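Testis-expressed protein 101 (PDB 7BPS) controls sperm binding to the zona pellucida and sperm migration into the oviduct, and is essential for male fertility. Local coordinates at residues C38-L43 with Y84-N89. Numbering follows the deposited sequence.
With NAG (2-acetamido-2-deoxy-beta-D-glucopyranose), chain D.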
ATOM      1  N   CYS A  38      19.091  -6.720   0.398  1.00 47.31           N
ATOM      2  CA  CYS A  38      17.787  -6.897  -0.274  1.00 41.54           C
ATOM      3  C   CYS A  38      16.658  -6.259   0.550  1.00 42.76           C
ATOM      4  O   CYS A  38      16.749  -6.189   1.791  1.00 40.65           O
ATOM      5  CB  CYS A  38      17.518  -8.377  -0.454  1.00 39.57           C
ATOM      6  SG  CYS A  38      18.877  -9.275  -1.246  1.00 44.26           S
ATOM      7  N   GLN A  39      15.584  -5.853  -0.120  1.00 42.93           N
ATOM      8  CA  GLN A  39      14.297  -5.525   0.541  1.00 39.74           C
ATOM      9  C   GLN A  39      13.150  -6.084  -0.304  1.00 41.74           C
ATOM     10  O   GLN A  39      13.324  -6.220  -1.550  1.00 38.29           O
ATOM     11  CB  GLN A  39      14.169  -4.020   0.793  1.00 39.62           C
ATOM     12  CG  GLN A  39      14.080  -3.178  -0.464  1.00 39.94           C
ATOM     13  CD  GLN A  39      12.690  -3.050  -1.047  1.00 42.83           C
ATOM     14  OE1 GLN A  39      11.686  -3.257  -0.352  1.00 39.76           O
ATOM     15  NE2 GLN A  39      12.633  -2.684  -2.330  1.00 33.27           N
ATOM     16  N   GLU A  40      12.047  -6.429   0.368  1.00 37.42           N
ATOM     17  CA  GLU A  40      10.731  -6.690  -0.260  1.00 36.28           C
ATOM     18  C   GLU A  40       9.724  -5.862   0.536  1.00 36.58           C
ATOM     19  O   GLU A  40       9.666  -6.018   1.775  1.00 35.60           O
ATOM     20  CB  GLU A  40      10.417  -8.187  -0.285  1.00 37.15           C
ATOM     21  CG  GLU A  40      10.525  -8.840   1.081  1.00 39.28           C
ATOM     22  CD  GLU A  40      10.553 -10.360   1.102  1.00 40.25           C
ATOM     23  OE1 GLU A  40      10.401 -10.906   2.213  1.00 43.22           O
ATOM     24  OE2 GLU A  40      10.707 -10.984   0.023  1.00 40.22           O
ATOM     25  N   THR A  41       9.037  -4.941  -0.133  1.00 32.21           N
ATOM     26  CA  THR A  41       8.053  -4.022   0.480  1.00 32.22           C
ATOM     27  C   THR A  41       6.787  -4.050  -0.362  1.00 31.25           C
ATOM     28  O   THR A  41       6.890  -3.853  -1.579  1.00 33.73           O
ATOM     29  CB  THR A  41       8.597  -2.599   0.559  1.00 33.53           C
ATOM     30  OG1 THR A  41       9.806  -2.644   1.319  1.00 35.43           O
ATOM     31  CG2 THR A  41       7.614  -1.626   1.175  1.00 34.49           C
ATOM     32  N   VAL A  42       5.640  -4.274   0.264  1.00 32.09           N
ATOM     33  CA  VAL A  42       4.331  -4.209  -0.435  1.00 32.19           C
ATOM     34  C   VAL A  42       3.397  -3.344   0.388  1.00 30.39           C
ATOM     35  O   VAL A  42       3.414  -3.480   1.609  1.00 35.77           O
ATOM     36  CB  VAL A  42       3.769  -5.618  -0.671  1.00 33.72           C
ATOM     37  CG1 VAL A  42       3.619  -6.422   0.619  1.00 33.92           C
ATOM     38  CG2 VAL A  42       2.477  -5.560  -1.441  1.00 33.10           C
ATOM     39  N   LEU A  43       2.612  -2.503  -0.274  1.00 31.37           N
ATOM     40  CA  LEU A  43       1.521  -1.696   0.319  1.00 31.15           C
ATOM     41  C   LEU A  43       0.229  -2.089  -0.390  1.00 31.88           C
ATOM     42  O   LEU A  43       0.236  -2.143  -1.627  1.00 30.64           O
ATOM     43  CB  LEU A  43       1.832  -0.210   0.126  1.00 30.45           C
ATOM     44  CG  LEU A  43       0.791   0.773   0.653  1.00 33.02           C
ATOM     45  CD1 LEU A  43       0.481   0.568   2.115  1.00 33.05           C
ATOM     46  CD2 LEU A  43       1.264   2.191   0.439  1.00 32.67           C
ATOM     47  N   TYR A  84       3.773  -4.587   4.392  1.00 34.48           N
ATOM     48  CA  TYR A  84       4.836  -5.513   4.840  1.00 35.17           C
ATOM     49  C   TYR A  84       6.156  -5.097   4.198  1.00 39.65           C
ATOM     50  O   TYR A  84       6.166  -4.928   2.972  1.00 39.26           O
ATOM     51  CB  TYR A  84       4.485  -6.933   4.425  1.00 36.35           C
ATOM     52  CG  TYR A  84       5.630  -7.902   4.500  1.00 38.12           C
ATOM     53  CD1 TYR A  84       5.920  -8.607   5.661  1.00 36.55           C
ATOM     54  CD2 TYR A  84       6.429  -8.104   3.399  1.00 38.28           C
ATOM     55  CE1 TYR A  84       6.962  -9.518   5.699  1.00 40.19           C
ATOM     56  CE2 TYR A  84       7.478  -8.995   3.428  1.00 38.13           C
ATOM     57  CZ  TYR A  84       7.742  -9.713   4.574  1.00 40.50           C
ATOM     58  OH  TYR A  84       8.783 -10.590   4.552  1.00 44.67           O
ATOM     59  N   SER A  85       7.214  -4.935   5.002  1.00 40.07           N
ATOM     60  CA  SER A  85       8.571  -4.553   4.552  1.00 35.54           C
ATOM     61  C   SER A  85       9.610  -5.415   5.273  1.00 40.17           C
ATOM     62  O   SER A  85       9.710  -5.372   6.528  1.00 34.34           O
ATOM     63  CB  SER A  85       8.818  -3.093   4.747  1.00 38.51           C
ATOM     64  OG  SER A  85      10.016  -2.680   4.077  1.00 34.20           O
ATOM     65  N   ASN A  86      10.349  -6.192   4.484  1.00 39.65           N
ATOM     66  CA  ASN A  86      11.429  -7.076   4.961  1.00 37.93           C
ATOM     67  C   ASN A  86      12.725  -6.646   4.276  1.00 41.87           C
ATOM     68  O   ASN A  86      12.895  -6.960   3.095  1.00 47.70           O
ATOM     69  CB  ASN A  86      11.099  -8.543   4.711  1.00 37.42           C
ATOM     70  CG  ASN A  86      12.284  -9.430   5.016  1.00 40.29           C
ATOM     71  OD1 ASN A  86      13.188  -9.043   5.751  1.00 43.18           O
ATOM     72  ND2 ASN A  86      12.333 -10.587   4.386  1.00 46.11           N
ATOM     73  N   TYR A  87      13.577  -5.942   5.014  1.00 41.01           N
ATOM     74  CA  TYR A  87      14.994  -5.690   4.685  1.00 44.23           C
ATOM     75  C   TYR A  87      15.854  -6.824   5.272  1.00 48.49           C
ATOM     76  O   TYR A  87      15.668  -7.194   6.441  1.00 50.54           O
ATOM     77  CB  TYR A  87      15.403  -4.324   5.216  1.00 41.55           C
ATOM     78  CG  TYR A  87      14.911  -3.168   4.393  1.00 41.35           C
ATOM     79  CD1 TYR A  87      13.563  -2.987   4.139  1.00 43.08           C
ATOM     80  CD2 TYR A  87      15.792  -2.235   3.878  1.00 42.00           C
ATOM     81  CE1 TYR A  87      13.101  -1.906   3.403  1.00 38.87           C
ATOM     82  CE2 TYR A  87      15.348  -1.150   3.131  1.00 39.84           C
ATOM     83  CZ  TYR A  87      13.995  -0.984   2.894  1.00 41.86           C
ATOM     84  OH  TYR A  87      13.549   0.069   2.144  1.00 43.99           O
ATOM     85  N   CYS A  88      16.753  -7.388   4.466  1.00 47.24           N
ATOM     86  CA  CYS A  88      17.517  -8.605   4.821  1.00 48.65           C
ATOM     87  C   CYS A  88      18.815  -8.654   4.012  1.00 52.19           C
ATOM     88  O   CYS A  88      18.836  -8.213   2.838  1.00 42.91           O
ATOM     89  CB  CYS A  88      16.691  -9.859   4.595  1.00 44.04           C
ATOM     90  SG  CYS A  88      16.230 -10.084   2.863  1.00 46.41           S
ATOM     91  N   ASN A  89      19.852  -9.204   4.636  1.00 50.57           N
ATOM     92  CA  ASN A  89      21.258  -8.985   4.237  1.00 51.26           C
ATOM     93  C   ASN A  89      21.952 -10.303   3.932  1.00 49.20           C
ATOM     94  O   ASN A  89      23.023 -10.516   4.469  1.00 66.64           O
ATOM     95  CB  ASN A  89      21.982  -8.232   5.340  1.00 55.04           C
ATOM     96  CG  ASN A  89      23.265  -7.639   4.829  1.00 57.81           C
ATOM     97  OD1 ASN A  89      23.518  -7.707   3.626  1.00 55.69           O
ATOM     98  ND2 ASN A  89      24.057  -7.085   5.736  1.00 61.73           N
TER
HETATM   99  C1  NAG D   1      25.326  -6.474   5.457  1.00 55.28           C
HETATM  100  C2  NAG D   1      25.681  -5.508   6.547  1.00 54.29           C
HETATM  101  C3  NAG D   1      27.015  -4.833   6.307  1.00 59.81           C
HETATM  102  C4  NAG D   1      28.021  -5.976   6.241  1.00 64.28           C
HETATM  103  C5  NAG D   1      27.624  -6.890   5.071  1.00 64.07           C
HETATM  104  C6  NAG D   1      28.636  -7.995   4.760  1.00 60.70           C
HETATM  105  C7  NAG D   1      23.547  -4.893   7.514  1.00 60.38           C
HETATM  106  C8  NAG D   1      22.590  -3.748   7.669  1.00 54.37           C
HETATM  107  N2  NAG D   1      24.597  -4.574   6.728  1.00 62.06           N
HETATM  108  O3  NAG D   1      27.351  -3.915   7.361  1.00 48.78           O
HETATM  109  O4  NAG D   1      29.365  -5.463   6.104  1.00 70.67           O
HETATM  110  O5  NAG D   1      26.345  -7.473   5.373  1.00 59.81           O
HETATM  111  O6  NAG D   1      29.125  -8.577   5.977  1.00 59.75           O
HETATM  112  O7  NAG D   1      23.401  -6.013   8.057  1.00 50.03           O
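E40 gathers two donors from the neighbouring antiparallel strand on a single oxygen: OE1 accepts the hydroxyl of Y84 (OH to OE1, 2.9 Å) and the amide of N86 (ND2 to OE1, 2.9 Å), which arrive from opposite faces of the carboxylate. A chi1 of 54° swings the glutamate chain over its own backbone, and its extended end then reaches both partners. A long acid suits this place, since OE2 remains to take the backbone N-H of K96. E40 is buried, whereas Y84, N86 and Y87 are partly exposed.

On the other face, CB of Q39 sits 3.5 Å from the centroid of the Y87 ring, almost on its normal, a CH-pi contact that an aliphatic stem under a flat ring makes well. The small hydroxyl residues T41 and S85 bring their OG1 and OG atoms to 2.8 Å, and OG1 of T41 donates to OE1 of Q39, fixing the amide, whose NE2 is bonded to S57 and S59.

Backbone bonds tightly join C38 to C88, E40 to N86 and V42 to Y84; beyond them N89 leaves the sheet, carrying the N-linked NAG. With C38 bonded to C7 and C88 to C93, this is the disulfide-braced central sheet of a three-finger Ly6/uPAR domain.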